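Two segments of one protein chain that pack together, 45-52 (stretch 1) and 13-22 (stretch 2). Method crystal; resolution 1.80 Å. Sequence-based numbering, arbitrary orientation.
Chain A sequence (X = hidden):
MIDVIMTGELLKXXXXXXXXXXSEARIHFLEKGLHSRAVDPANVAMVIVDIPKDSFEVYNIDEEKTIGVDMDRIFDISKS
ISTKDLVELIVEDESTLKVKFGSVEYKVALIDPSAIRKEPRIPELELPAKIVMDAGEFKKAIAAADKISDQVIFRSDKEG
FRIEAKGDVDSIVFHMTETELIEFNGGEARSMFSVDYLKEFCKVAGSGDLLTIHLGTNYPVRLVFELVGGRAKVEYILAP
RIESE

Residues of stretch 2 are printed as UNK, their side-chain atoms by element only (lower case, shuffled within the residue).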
# COMPACT_ATOMS: atom_id res chain seq x y z
N ALA A 45 30.64 1.59 1.44
CA ALA A 45 29.93 2.62 2.19
C ALA A 45 30.10 2.48 3.70
O ALA A 45 30.30 1.38 4.22
CB ALA A 45 28.45 2.59 1.83
N MET A 46 30.03 3.61 4.39
CA MET A 46 30.15 3.65 5.84
C MET A 46 28.99 4.48 6.38
O MET A 46 28.47 5.35 5.68
CB MET A 46 31.48 4.30 6.24
CG MET A 46 31.73 4.40 7.75
SD MET A 46 33.24 5.33 8.18
CE MET A 46 34.49 4.07 8.08
N VAL A 47 28.58 4.20 7.61
CA VAL A 47 27.51 4.97 8.25
C VAL A 47 28.01 5.40 9.62
O VAL A 47 28.66 4.63 10.33
CB VAL A 47 26.20 4.14 8.38
CG1 VAL A 47 26.42 2.92 9.26
CG2 VAL A 47 25.08 5.04 8.93
N ILE A 48 27.72 6.64 9.99
CA ILE A 48 28.13 7.18 11.27
C ILE A 48 26.88 7.80 11.88
O ILE A 48 26.32 8.73 11.30
CB ILE A 48 29.19 8.28 11.11
CG1 ILE A 48 30.37 7.76 10.27
CG2 ILE A 48 29.66 8.74 12.48
CD1 ILE A 48 31.31 8.86 9.79
N VAL A 49 26.46 7.27 13.02
CA VAL A 49 25.26 7.75 13.70
C VAL A 49 25.60 8.44 15.02
O VAL A 49 26.36 7.92 15.83
CB VAL A 49 24.28 6.59 14.01
CG1 VAL A 49 23.10 7.11 14.83
CG2 VAL A 49 23.78 5.97 12.72
N ASP A 50 25.01 9.61 15.22
CA ASP A 50 25.20 10.36 16.45
C ASP A 50 23.86 10.89 16.94
O ASP A 50 23.16 11.58 16.21
CB ASP A 50 26.15 11.54 16.24
CG ASP A 50 27.61 11.12 16.17
OD1 ASP A 50 28.19 11.15 15.06
OD2 ASP A 50 28.17 10.75 17.22
N ILE A 51 23.50 10.53 18.17
CA ILE A 51 22.27 11.03 18.78
C ILE A 51 22.70 11.74 20.06
O ILE A 51 22.99 11.10 21.07
CB ILE A 51 21.29 9.91 19.18
CG1 ILE A 51 21.00 9.00 17.99
CG2 ILE A 51 19.97 10.55 19.66
CD1 ILE A 51 20.01 7.88 18.32
N PRO A 52 22.77 13.08 20.03
CA PRO A 52 23.18 13.86 21.21
C PRO A 52 22.25 13.54 22.38
O PRO A 52 21.07 13.27 22.20
CB PRO A 52 23.03 15.30 20.74
CG PRO A 52 23.24 15.21 19.26
CD PRO A 52 22.47 13.97 18.89
N UNK A 13 14.25 4.87 12.93
CA UNK A 13 15.03 5.48 11.86
C UNK A 13 16.53 5.20 11.96
O UNK A 13 17.16 4.87 10.95
o UNK A 13 13.42 7.23 11.43
c UNK A 13 15.71 7.68 10.82
c UNK A 13 14.78 7.00 11.82
N UNK A 14 17.10 5.32 13.15
CA UNK A 14 18.52 5.07 13.32
C UNK A 14 18.84 3.58 13.15
O UNK A 14 19.89 3.21 12.63
c UNK A 14 19.00 5.56 14.70
c UNK A 14 20.44 5.14 14.94
c UNK A 14 18.90 7.09 14.75
N UNK A 15 17.93 2.73 13.60
CA UNK A 15 18.12 1.29 13.46
C UNK A 15 18.11 0.94 11.97
O UNK A 15 18.96 0.19 11.49
o UNK A 15 17.12 0.72 15.60
c UNK A 15 17.11 -0.99 13.91
c UNK A 15 17.00 0.51 14.19
N UNK A 16 17.16 1.51 11.24
CA UNK A 16 17.06 1.25 9.81
C UNK A 16 18.29 1.75 9.06
O UNK A 16 18.76 1.11 8.12
n UNK A 16 14.15 1.94 5.79
c UNK A 16 15.81 1.91 9.23
c UNK A 16 15.64 1.66 7.73
n UNK A 16 12.99 1.98 3.80
c UNK A 16 13.07 2.28 5.09
c UNK A 16 14.33 2.21 7.21
n UNK A 16 12.07 2.90 5.69
N UNK A 17 18.82 2.90 9.48
CA UNK A 17 19.99 3.49 8.84
C UNK A 17 21.22 2.61 8.98
O UNK A 17 22.02 2.50 8.05
c UNK A 17 20.27 4.87 9.42
N UNK A 18 21.37 1.98 10.14
CA UNK A 18 22.52 1.12 10.40
C UNK A 18 22.39 -0.25 9.75
O UNK A 18 23.34 -0.74 9.13
c UNK A 18 22.74 0.93 11.92
c UNK A 18 23.86 -0.08 12.17
c UNK A 18 23.10 2.27 12.56
c UNK A 18 23.20 2.21 14.07
N UNK A 19 21.22 -0.87 9.89
CA UNK A 19 21.02 -2.21 9.33
C UNK A 19 21.09 -2.20 7.81
O UNK A 19 21.25 -3.25 7.17
c UNK A 19 19.66 -2.81 9.81
c UNK A 19 19.68 -4.33 9.62
c UNK A 19 18.51 -2.19 9.06
N UNK A 20 20.98 -1.02 7.21
CA UNK A 20 21.06 -0.91 5.76
C UNK A 20 22.44 -1.39 5.30
O UNK A 20 22.58 -1.89 4.18
c UNK A 20 20.85 0.55 5.34
N UNK A 21 23.44 -1.25 6.16
CA UNK A 21 24.80 -1.66 5.83
C UNK A 21 25.31 -2.90 6.56
O UNK A 21 26.02 -3.71 5.96
c UNK A 21 25.79 -0.51 6.07
c UNK A 21 26.80 1.69 5.54
c UNK A 21 25.61 0.78 5.27
c UNK A 21 25.50 0.47 3.78
N UNK A 22 24.97 -3.05 7.83
CA UNK A 22 25.45 -4.19 8.62
C UNK A 22 24.36 -4.87 9.45
O UNK A 22 23.34 -4.27 9.77
c UNK A 22 26.60 -3.78 9.56
c UNK A 22 26.13 -2.70 10.52
c UNK A 22 27.79 -3.28 8.74

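Position 13 carries three side-chain atoms, a first carbon bearing one oxygen and one carbon, and it reaches nothing on the strand: this is Thr13. Position 14 has three carbons, the first carrying the other two, and it points toward the strand. The fork packs against Val49 and Ile51. A short fork with no polar atom is valine, so this is Val14, and its CG1 comes within 3.3 Å of Val49 CG1, a tight apolar contact, while its CG2 sits 3.8 Å from Ile51 CD1.

Position 15 repeats the oxygen-and-carbon fork but points away from the strand. It is Thr15, whose OG1 is hydrogen-bonded to a residue just outside the stretch. At position 16 three carbons lead to a nitrogen and then to a carbon holding two more nitrogens, a guanidinium: Arg16, fully extended, exposed and out of the strand's reach.

Position 17 has a single side-chain carbon, directed toward the strand, and its backbone oxygen lies near Val47. It is Ala17; Ala17 CB stays 4.8 Å from Val47 CG2, and the closest pairing is through the backbone, Ala17 O to Val47 CG2 at 4.1 Å. Position 18 shows four carbons, forked at the first, with one arm two carbons long; its CA-to-CB bond points sideways, yet the longer arm packs on Val49. That is Ile18, with CG1 3.8 Å from Val49 CG2.

Position 19 is a three-carbon fork pointing away, without contact: Val19. Position 20, one carbon, sideways and also without contact, is Ala20. Position 21 has four carbons forked at the second, pointing toward the strand and spanning Ala45 to Val47. This is Leu21, with CD1 3.8 Å from Val47 CB and CD2 4.1 Å from Ala45 CB. Position 22, a three-carbon fork, stays beyond close contact: Val22.

The rule is one of periodicity. Along the strand, Ala45, Val47, Val49 and Ile51 point toward the other stretch, while Met46, Ile48 and Asp50 point away. On stretch 2, positions 14, 17 and 18 of the helix supply contacts, and 21, farther along, continues the three-and-four spacing. The axes run nearly antiparallel, at 158°, so Val14 meets Val49 and Ile51 while Leu21 meets Ala45 and Val47. No hydrogen bond crosses; apolar packing carries the contact, burying 367 Å² summed over both stretches. Small Ala17 sits where the backbone itself approaches Val47, and Leu21, with the most covered area of the ten, packs against Ala45 and Val47.

Stretch 2, residues 13-22: TVTRAIVALV
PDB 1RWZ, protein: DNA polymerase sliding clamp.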